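Local coordinates for putative immunoglobulin-blocking virulence protein (Mycoplasma mycoides subsp. capri, PDB 7ADK), which probably binds host immunoglobulins and, in complex with a lipoprotein partner, helps the mycoplasma to blunt the antibody response, at residues Phe354-Asp357 and Ser361-Ser364; Ser364-Ile367 and Tyr372-Trp375; Lys706-Glu709 and Ser713-Asn716; Gln720-Ile723 and Asp728-Lys731. All coordinates share one frame; numbering follows the deposited sequence.

In the fold
The four contacts form two neighbouring pairs on opposite sides of the chain's centre. Contacts 1 and 2 adjoin, sharing Ser364, with centres about 6 Å apart, and occupy the chain around helix 364-369 just ahead of strand 375-379, which enters the mixed eight-stranded sheet. Contacts 3 and 4 follow in series some 330 residues later, centres about 16 Å apart. Contact 3 joins helix 698-709 to helix 712-715, and contact 4 joins strand 720-722 to the loop that follows it, with Phe708 packing on Gln720 between them. The centres of contacts 1 and 4 are about 61 Å apart, so the pairs describe separate regions of an elongated protein; contact 3 lies beside the partner lipoprotein.

Contact 1: residues Phe354-Asp357 and Ser361-Ser364; sequences FDYD and SRSS
Tyr356 and Arg362 bring these two irregular stretches together, the phenol end of one meeting the CG methylene of the other. In order along 354-357, Phe354 and Asp355 face other parts of the fold, and the chain meets 361-364 at Tyr356. With CG wedged between its backbone N and carbonyl carbon (chi1 57°), Tyr356 sends its ring toward the returning chain. The phenol end does the touching: OH is 3.5 Å from CG of Arg362, and CE2 and CZ of Tyr356 each lie 4.1 Å from that same methylene. The approach is oblique, neither onto the ring face nor at its edge, and the guanidinium plane is turned 47° from the ring. No hydrogen bond spans the contact; the Tyr356 hydroxyl is instead paired with the carbonyl O of Tyr360. Arg362 bends at chi3 (-53°) and carries its charged end beyond the tyrosine, to a salt bridge with Asp532, hydrogen bonds with Thr371 and Tyr505, and a cation-pi contact with Tyr372. The contact itself is buried, within the loop between helices 339-351 and 364-369, with Asp355 salt-bridged to Arg403 on strand 396-403 and Ser363 at the N-cap of the second helix.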
loop_
_atom_site.group_PDB
_atom_site.type_symbol
_atom_site.label_atom_id
_atom_site.label_comp_id
_atom_site.label_asym_id
_atom_site.label_seq_id
_atom_site.Cartn_x
_atom_site.Cartn_y
_atom_site.Cartn_z
ATOM N N PHE A 354 1.970 4.987 38.737
ATOM C CA PHE A 354 1.299 6.250 38.400
ATOM C C PHE A 354 -0.234 6.084 38.310
ATOM O O PHE A 354 -0.885 6.444 37.336
ATOM C CB PHE A 354 1.947 6.954 37.200
ATOM C CG PHE A 354 3.456 7.028 37.252
ATOM C CD1 PHE A 354 4.102 7.586 38.369
ATOM C CD2 PHE A 354 4.224 6.552 36.177
ATOM C CE1 PHE A 354 5.499 7.692 38.407
ATOM C CE2 PHE A 354 5.623 6.658 36.209
ATOM C CZ PHE A 354 6.259 7.239 37.319
ATOM N N ASP A 355 -0.809 5.493 39.357
ATOM C CA ASP A 355 -2.235 5.203 39.530
ATOM C C ASP A 355 -3.133 6.450 39.570
ATOM O O ASP A 355 -2.679 7.555 39.877
ATOM C CB ASP A 355 -2.426 4.431 40.841
ATOM C CG ASP A 355 -2.002 5.237 42.071
ATOM O OD1 ASP A 355 -0.795 5.506 42.236
ATOM O OD2 ASP A 355 -2.867 5.600 42.887
ATOM N N TYR A 356 -4.428 6.269 39.294
ATOM C CA TYR A 356 -5.462 7.303 39.379
ATOM C C TYR A 356 -6.837 6.718 39.741
ATOM O O TYR A 356 -7.105 5.551 39.489
ATOM C CB TYR A 356 -5.483 8.138 38.092
ATOM C CG TYR A 356 -5.700 7.414 36.778
ATOM C CD1 TYR A 356 -6.999 7.211 36.291
ATOM C CD2 TYR A 356 -4.598 7.015 36.003
ATOM C CE1 TYR A 356 -7.200 6.631 35.032
ATOM C CE2 TYR A 356 -4.791 6.442 34.738
ATOM C CZ TYR A 356 -6.095 6.260 34.242
ATOM O OH TYR A 356 -6.292 5.755 33.004
ATOM N N ASP A 357 -7.708 7.513 40.367
ATOM C CA ASP A 357 -8.948 7.017 40.984
ATOM C C ASP A 357 -10.119 6.810 40.010
ATOM O O ASP A 357 -11.113 6.175 40.348
ATOM C CB ASP A 357 -9.347 7.983 42.103
ATOM C CG ASP A 357 -10.283 7.392 43.149
ATOM O OD1 ASP A 357 -10.978 8.166 43.837
ATOM O OD2 ASP A 357 -10.322 6.157 43.323
ATOM N N SER A 361 -9.759 5.448 30.291
ATOM C CA SER A 361 -8.491 5.267 29.580
ATOM C C SER A 361 -7.803 6.604 29.322
ATOM O O SER A 361 -8.455 7.643 29.219
ATOM C CB SER A 361 -8.732 4.530 28.268
ATOM O OG SER A 361 -9.572 5.267 27.425
ATOM N N ARG A 362 -6.474 6.616 29.207
ATOM C CA ARG A 362 -5.734 7.844 28.901
ATOM C C ARG A 362 -5.852 8.231 27.430
ATOM O O ARG A 362 -5.869 7.372 26.555
ATOM C CB ARG A 362 -4.270 7.697 29.306
ATOM C CG ARG A 362 -4.099 7.382 30.795
ATOM C CD ARG A 362 -2.645 7.500 31.216
ATOM N NE ARG A 362 -1.754 6.695 30.377
ATOM C CZ ARG A 362 -0.548 7.016 29.981
ATOM N NH1 ARG A 362 0.143 6.186 29.292
ATOM N NH2 ARG A 362 0.012 8.155 30.223
ATOM N N SER A 363 -5.912 9.533 27.164
ATOM C CA SER A 363 -5.906 10.111 25.812
ATOM C C SER A 363 -4.591 9.845 25.089
ATOM O O SER A 363 -3.557 9.726 25.733
ATOM C CB SER A 363 -6.143 11.618 25.913
ATOM O OG SER A 363 -5.975 12.272 24.678
ATOM N N SER A 364 -4.584 9.854 23.759
ATOM C CA SER A 364 -3.373 9.755 22.939
ATOM C C SER A 364 -2.309 10.813 23.273
ATOM O O SER A 364 -1.124 10.499 23.265
ATOM C CB SER A 364 -3.774 9.853 21.470
ATOM O OG SER A 364 -2.661 9.919 20.614
#

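Contact 2: residues Ser364-Ile367 and Tyr372-Trp375; sequences SDRI and YPGW
The guanidinium of Arg366 lies flat over the Tyr372-Pro373 peptide bond, with Pro373 N 3.8 Å from its plane and beneath its centre. Tyr372 C falls under this same face, 3.7 Å from NH2 of Arg366. Toward the other end of the group, NE is 4.1 Å from both CG and CD of Pro373, so the pyrrolidine ring passes obliquely under the guanidinium. The second flat group, the Trp375 indole, has Tyr372 O in its plane at the edge. Arg366 spans the gap by running straight from CG to NE (chi3 -179°), and a weak bond from NH2 to Thr371 OG1 gives its tip a polar partner. What it lies on is a type II beta turn, Tyr372 to Trp375, placed between helix 364-369 and strand 375-379 and closed by Trp375 N donating to Tyr372 O at 3.1 Å. Gly374 takes the third position with phi at 83°, where a beta carbon would press against the preceding carbonyl. The Tyr372 side chain starts off away from the helix segment; its hydroxyl pairs with Glu478, while its ring packs on Leu401 of strand 396-403.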
loop_
_atom_site.group_PDB
_atom_site.type_symbol
_atom_site.label_atom_id
_atom_site.label_comp_id
_atom_site.label_asym_id
_atom_site.label_seq_id
_atom_site.Cartn_x
_atom_site.Cartn_y
_atom_site.Cartn_z
ATOM N N SER A 364 -4.584 9.854 23.759
ATOM C CA SER A 364 -3.373 9.755 22.939
ATOM C C SER A 364 -2.309 10.813 23.273
ATOM O O SER A 364 -1.124 10.499 23.265
ATOM C CB SER A 364 -3.774 9.853 21.470
ATOM O OG SER A 364 -2.661 9.919 20.614
ATOM N N ASP A 365 -2.697 12.050 23.605
ATOM C CA ASP A 365 -1.778 13.117 24.040
ATOM C C ASP A 365 -1.191 12.848 25.432
ATOM O O ASP A 365 -0.007 13.092 25.657
ATOM C CB ASP A 365 -2.469 14.489 24.010
ATOM C CG ASP A 365 -2.556 15.171 22.633
ATOM O OD1 ASP A 365 -2.168 14.577 21.603
ATOM O OD2 ASP A 365 -3.012 16.338 22.573
ATOM N N ARG A 366 -1.979 12.285 26.358
ATOM C CA ARG A 366 -1.503 11.815 27.668
ATOM C C ARG A 366 -0.521 10.662 27.520
ATOM O O ARG A 366 0.499 10.638 28.199
ATOM C CB ARG A 366 -2.649 11.381 28.592
ATOM C CG ARG A 366 -3.372 12.514 29.329
ATOM C CD ARG A 366 -3.936 11.971 30.648
ATOM N NE ARG A 366 -4.668 12.960 31.449
ATOM C CZ ARG A 366 -4.184 13.808 32.328
ATOM N NH1 ARG A 366 -4.985 14.476 33.086
ATOM N NH2 ARG A 366 -2.915 14.019 32.481
ATOM N N ILE A 367 -0.821 9.706 26.646
ATOM C CA ILE A 367 0.046 8.560 26.379
ATOM C C ILE A 367 1.350 9.020 25.726
ATOM O O ILE A 367 2.411 8.619 26.176
ATOM C CB ILE A 367 -0.657 7.482 25.533
ATOM C CG1 ILE A 367 -1.908 6.896 26.202
ATOM C CG2 ILE A 367 0.311 6.324 25.264
ATOM C CD1 ILE A 367 -2.828 6.223 25.188
ATOM N N TYR A 372 -0.412 11.539 33.526
ATOM C CA TYR A 372 -1.379 10.725 34.265
ATOM C C TYR A 372 -2.271 11.602 35.170
ATOM O O TYR A 372 -1.751 12.509 35.821
ATOM C CB TYR A 372 -0.631 9.677 35.098
ATOM C CG TYR A 372 0.083 8.595 34.312
ATOM C CD1 TYR A 372 1.400 8.780 33.852
ATOM C CD2 TYR A 372 -0.569 7.380 34.070
ATOM C CE1 TYR A 372 2.054 7.765 33.136
ATOM C CE2 TYR A 372 0.086 6.358 33.372
ATOM C CZ TYR A 372 1.393 6.547 32.890
ATOM O OH TYR A 372 1.987 5.539 32.204
ATOM N N PRO A 373 -3.587 11.350 35.278
ATOM C CA PRO A 373 -4.467 12.116 36.155
ATOM C C PRO A 373 -4.008 12.134 37.621
ATOM O O PRO A 373 -3.793 11.099 38.233
ATOM C CB PRO A 373 -5.847 11.484 36.002
ATOM C CG PRO A 373 -5.791 10.740 34.685
ATOM C CD PRO A 373 -4.334 10.349 34.544
ATOM N N GLY A 374 -3.874 13.312 38.224
ATOM C CA GLY A 374 -3.388 13.457 39.601
ATOM C C GLY A 374 -1.870 13.438 39.772
ATOM O O GLY A 374 -1.394 13.501 40.899
ATOM N N TRP A 375 -1.110 13.414 38.682
ATOM C CA TRP A 375 0.344 13.520 38.658
ATOM C C TRP A 375 0.763 14.748 37.862
ATOM O O TRP A 375 0.063 15.163 36.941
ATOM C CB TRP A 375 0.949 12.252 38.054
ATOM C CG TRP A 375 0.702 11.015 38.850
ATOM C CD1 TRP A 375 -0.448 10.312 38.874
ATOM C CD2 TRP A 375 1.580 10.360 39.807
ATOM N NE1 TRP A 375 -0.353 9.287 39.786
ATOM C CE2 TRP A 375 0.878 9.269 40.393
ATOM C CE3 TRP A 375 2.910 10.562 40.220
ATOM C CZ2 TRP A 375 1.467 8.430 41.340
ATOM C CZ3 TRP A 375 3.510 9.723 41.169
ATOM C CH2 TRP A 375 2.791 8.659 41.732
#

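Contact 3: residues Lys706-Glu709 and Ser713-Asn716; sequences KYFE and SLRN
Two consecutive helices, 698-709 and the short 712-715, meet here at a tight bend, and Arg715 of the second reaches the last carbonyl of the first. Its NE donates to Glu709 O at 2.9 Å in a nearly straight bond, with an N-H...O angle of 171°. The oxygen sits in the guanidinium plane at its edge, while the donor is tilted 23° from the carbonyl plane. A weak second bond from Arg715 NH1 to the same oxygen spans 3.3 Å, so two N-H groups share one acceptor. CG of Arg715 stands anti to its own backbone N (chi1 -160°), which directs the chain back along the helix end before it turns at chi3. A positive group placed here probably also meets the partial negative charge of the helix C-terminus favourably.

Phe708 and Leu714 make the apolar side of the bend. CD1 of Phe708 lies 3.9 Å from CB of Leu714, and CE1 is 4.1 Å from Leu714 CD2; the leucine carbonyl O approaches the ring at its edge. CD1 of Leu714 meanwhile turns to the residue before Phe708, 3.4 Å from Tyr707 O. Both Phe708 and Leu714 rest on Ile688 of strand 688-690, which places the helix pair against the parallel three-stranded sheet, and the Tyr707 hydroxyl bonds to Lys618 O. Just after Arg715, Asn716 packs on Ala260 of the neighbouring lipoprotein chain.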
loop_
_atom_site.group_PDB
_atom_site.type_symbol
_atom_site.label_atom_id
_atom_site.label_comp_id
_atom_site.label_asym_id
_atom_site.label_seq_id
_atom_site.Cartn_x
_atom_site.Cartn_y
_atom_site.Cartn_z
ATOM N N LYS A 706 -6.020 -30.620 4.068
ATOM C CA LYS A 706 -6.019 -29.290 4.684
ATOM C C LYS A 706 -4.877 -28.410 4.202
ATOM O O LYS A 706 -5.108 -27.230 3.978
ATOM C CB LYS A 706 -6.012 -29.387 6.213
ATOM C CG LYS A 706 -7.087 -30.279 6.842
ATOM C CD LYS A 706 -8.456 -30.234 6.150
ATOM C CE LYS A 706 -9.482 -31.107 6.867
ATOM N NZ LYS A 706 -9.872 -30.561 8.177
ATOM N N TYR A 707 -3.673 -28.945 3.994
ATOM C CA TYR A 707 -2.572 -28.161 3.425
ATOM C C TYR A 707 -2.846 -27.679 1.994
ATOM O O TYR A 707 -2.329 -26.640 1.615
ATOM C CB TYR A 707 -1.261 -28.944 3.433
ATOM C CG TYR A 707 -0.619 -29.202 4.776
ATOM C CD1 TYR A 707 0.247 -28.255 5.356
ATOM C CD2 TYR A 707 -0.822 -30.436 5.405
ATOM C CE1 TYR A 707 0.892 -28.543 6.570
ATOM C CE2 TYR A 707 -0.168 -30.729 6.610
ATOM C CZ TYR A 707 0.686 -29.789 7.194
ATOM O OH TYR A 707 1.335 -30.113 8.332
ATOM N N PHE A 708 -3.633 -28.395 1.189
ATOM C CA PHE A 708 -4.031 -27.909 -0.130
ATOM C C PHE A 708 -5.220 -26.948 -0.051
ATOM O O PHE A 708 -5.231 -25.941 -0.743
ATOM C CB PHE A 708 -4.320 -29.106 -1.041
ATOM C CG PHE A 708 -3.083 -29.890 -1.418
ATOM C CD1 PHE A 708 -2.083 -29.270 -2.184
ATOM C CD2 PHE A 708 -2.944 -31.238 -1.056
ATOM C CE1 PHE A 708 -0.932 -29.977 -2.549
ATOM C CE2 PHE A 708 -1.802 -31.957 -1.435
ATOM C CZ PHE A 708 -0.791 -31.319 -2.167
ATOM N N GLU A 709 -6.200 -27.202 0.807
ATOM C CA GLU A 709 -7.405 -26.394 0.937
ATOM C C GLU A 709 -7.129 -25.035 1.600
ATOM O O GLU A 709 -7.529 -24.000 1.067
ATOM C CB GLU A 709 -8.457 -27.208 1.687
ATOM C CG GLU A 709 -9.835 -26.558 1.708
ATOM C CD GLU A 709 -10.853 -27.361 2.526
ATOM O OE1 GLU A 709 -10.580 -28.505 2.912
ATOM O OE2 GLU A 709 -11.950 -26.850 2.792
ATOM N N SER A 713 -1.557 -20.834 -2.303
ATOM C CA SER A 713 -0.568 -21.102 -3.349
ATOM C C SER A 713 -0.302 -22.596 -3.568
ATOM O O SER A 713 0.442 -22.962 -4.465
ATOM C CB SER A 713 0.708 -20.311 -3.088
ATOM O OG SER A 713 0.419 -19.025 -2.579
ATOM N N LEU A 714 -0.941 -23.450 -2.765
ATOM C CA LEU A 714 -1.056 -24.901 -2.929
ATOM C C LEU A 714 -2.428 -25.299 -3.509
ATOM O O LEU A 714 -2.510 -26.197 -4.344
ATOM C CB LEU A 714 -0.811 -25.586 -1.574
ATOM C CG LEU A 714 0.654 -25.662 -1.129
ATOM C CD1 LEU A 714 0.722 -26.166 0.301
ATOM C CD2 LEU A 714 1.449 -26.648 -1.952
ATOM N N ARG A 715 -3.500 -24.608 -3.119
ATOM C CA ARG A 715 -4.878 -24.816 -3.584
ATOM C C ARG A 715 -5.040 -24.723 -5.094
ATOM O O ARG A 715 -5.874 -25.432 -5.658
ATOM C CB ARG A 715 -5.775 -23.755 -2.926
ATOM C CG ARG A 715 -7.264 -24.120 -2.931
ATOM C CD ARG A 715 -8.121 -22.917 -2.553
ATOM N NE ARG A 715 -7.751 -22.342 -1.251
ATOM C CZ ARG A 715 -7.546 -21.077 -0.947
ATOM N NH1 ARG A 715 -7.383 -20.747 0.288
ATOM N NH2 ARG A 715 -7.502 -20.124 -1.822
ATOM N N ASN A 716 -4.249 -23.853 -5.731
ATOM C CA ASN A 716 -4.322 -23.535 -7.163
ATOM C C ASN A 716 -4.055 -24.718 -8.122
ATOM O O ASN A 716 -4.540 -24.696 -9.254
ATOM C CB ASN A 716 -3.367 -22.362 -7.457
ATOM C CG ASN A 716 -3.835 -21.036 -6.876
ATOM O OD1 ASN A 716 -4.950 -20.891 -6.393
ATOM N ND2 ASN A 716 -3.006 -20.021 -6.925
#

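Contact 4: residues Gln720-Ile723 and Asp728-Lys731; sequences QIQI and DELK
Gln722, on strand 720-722, gives more of its surface to this contact than any other residue, meeting Asp728 and Glu729 where the chain folds back. The strand is an edge strand of a parallel three-stranded sheet with 688-690 and 650-652, and Gln720 and Gln722 both point from it toward the returning loop, while Ile721 points away. Further on, Leu734 makes backbone hydrogen bonds with both glutamines, so the loop comes back alongside the strand.

Gln722 stretches out fully, its CG anti to the backbone N (chi1 -178°), and NE2 donates to OE1 of Glu729 at 2.8 Å with an N-H...O angle of 157°. The glutamate receives it on the syn lone pair, and the amide and carboxylate planes are only 12° apart, which keeps the two flat groups nearly level. A bend at chi2 of Glu729 brings the carboxylate round to this point, and its OE2 accepts from Ser727 N. Asp728 meets the glutamine differently: its OD1 lies 3.4 Å from Gln722 CD, with the two planes steeply inclined. OD1 is not bonded to the glutamine; its hydrogen bond comes from Gln733 NE2.

Gln720 supplies the second point of contact, crossing Leu730 at about a right angle. Leu730 also packs on Leu704 of helix 698-709. The amide oxygen OE1 of Gln720 rests against the leucine's aliphatic chain, 3.5 Å from CD1 and 3.6 Å from CB of Leu730.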
loop_
_atom_site.group_PDB
_atom_site.type_symbol
_atom_site.label_atom_id
_atom_site.label_comp_id
_atom_site.label_asym_id
_atom_site.label_seq_id
_atom_site.Cartn_x
_atom_site.Cartn_y
_atom_site.Cartn_z
ATOM N N GLN A 720 1.328 -32.949 -5.601
ATOM C CA GLN A 720 1.982 -33.827 -4.630
ATOM C C GLN A 720 3.307 -34.345 -5.196
ATOM O O GLN A 720 3.494 -34.417 -6.404
ATOM C CB GLN A 720 1.049 -34.988 -4.280
ATOM C CG GLN A 720 -0.237 -34.569 -3.556
ATOM C CD GLN A 720 -1.250 -35.711 -3.474
ATOM O OE1 GLN A 720 -0.910 -36.861 -3.274
ATOM N NE2 GLN A 720 -2.531 -35.449 -3.595
ATOM N N ILE A 721 4.261 -34.691 -4.344
ATOM C CA ILE A 721 5.504 -35.375 -4.726
ATOM C C ILE A 721 5.675 -36.584 -3.809
ATOM O O ILE A 721 5.603 -36.437 -2.596
ATOM C CB ILE A 721 6.712 -34.407 -4.681
ATOM C CG1 ILE A 721 6.908 -33.714 -6.041
ATOM C CG2 ILE A 721 7.999 -35.121 -4.258
ATOM C CD1 ILE A 721 7.827 -32.485 -6.012
ATOM N N GLN A 722 5.997 -37.745 -4.371
ATOM C CA GLN A 722 6.466 -38.894 -3.601
ATOM C C GLN A 722 7.891 -39.239 -4.033
ATOM O O GLN A 722 8.119 -39.583 -5.191
ATOM C CB GLN A 722 5.473 -40.046 -3.777
ATOM C CG GLN A 722 5.839 -41.291 -2.961
ATOM C CD GLN A 722 4.667 -42.239 -2.695
ATOM O OE1 GLN A 722 3.502 -41.913 -2.836
ATOM N NE2 GLN A 722 4.927 -43.444 -2.235
ATOM N N ILE A 723 8.866 -39.111 -3.123
ATOM C CA ILE A 723 10.275 -39.438 -3.414
ATOM C C ILE A 723 10.425 -40.954 -3.663
ATOM O O ILE A 723 9.569 -41.709 -3.201
ATOM C CB ILE A 723 11.231 -38.870 -2.336
ATOM C CG1 ILE A 723 11.267 -39.692 -1.041
ATOM C CG2 ILE A 723 10.925 -37.390 -2.066
ATOM C CD1 ILE A 723 12.323 -39.220 -0.033
ATOM N N ASP A 728 3.523 -45.592 -4.504
ATOM C CA ASP A 728 2.541 -44.624 -5.013
ATOM C C ASP A 728 1.118 -45.054 -4.615
ATOM O O ASP A 728 0.271 -45.432 -5.421
ATOM C CB ASP A 728 2.754 -44.263 -6.496
ATOM C CG ASP A 728 4.097 -43.577 -6.747
ATOM O OD1 ASP A 728 4.389 -42.571 -6.070
ATOM O OD2 ASP A 728 4.836 -44.009 -7.651
ATOM N N GLU A 729 0.895 -45.028 -3.298
ATOM C CA GLU A 729 -0.396 -45.239 -2.620
ATOM C C GLU A 729 -1.407 -44.129 -2.958
ATOM O O GLU A 729 -2.608 -44.358 -3.079
ATOM C CB GLU A 729 -0.175 -45.218 -1.095
ATOM C CG GLU A 729 0.863 -46.207 -0.528
ATOM C CD GLU A 729 2.347 -45.863 -0.777
ATOM O OE1 GLU A 729 2.684 -44.703 -1.090
ATOM O OE2 GLU A 729 3.197 -46.776 -0.710
ATOM N N LEU A 730 -0.890 -42.915 -3.117
ATOM C CA LEU A 730 -1.536 -41.758 -3.726
ATOM C C LEU A 730 -1.390 -41.845 -5.255
ATOM O O LEU A 730 -0.485 -42.522 -5.749
ATOM C CB LEU A 730 -0.867 -40.497 -3.153
ATOM C CG LEU A 730 -1.050 -40.318 -1.629
ATOM C CD1 LEU A 730 0.046 -39.439 -1.044
ATOM C CD2 LEU A 730 -2.403 -39.702 -1.290
ATOM N N LYS A 731 -2.264 -41.179 -6.020
ATOM C CA LYS A 731 -2.419 -41.424 -7.480
ATOM C C LYS A 731 -2.307 -40.156 -8.353
ATOM O O LYS A 731 -2.803 -40.148 -9.470
ATOM C CB LYS A 731 -3.719 -42.229 -7.720
ATOM C CG LYS A 731 -3.693 -43.613 -7.050
ATOM C CD LYS A 731 -5.026 -44.361 -7.130
ATOM C CE LYS A 731 -6.088 -43.779 -6.193
ATOM N NZ LYS A 731 -7.325 -44.578 -6.183
#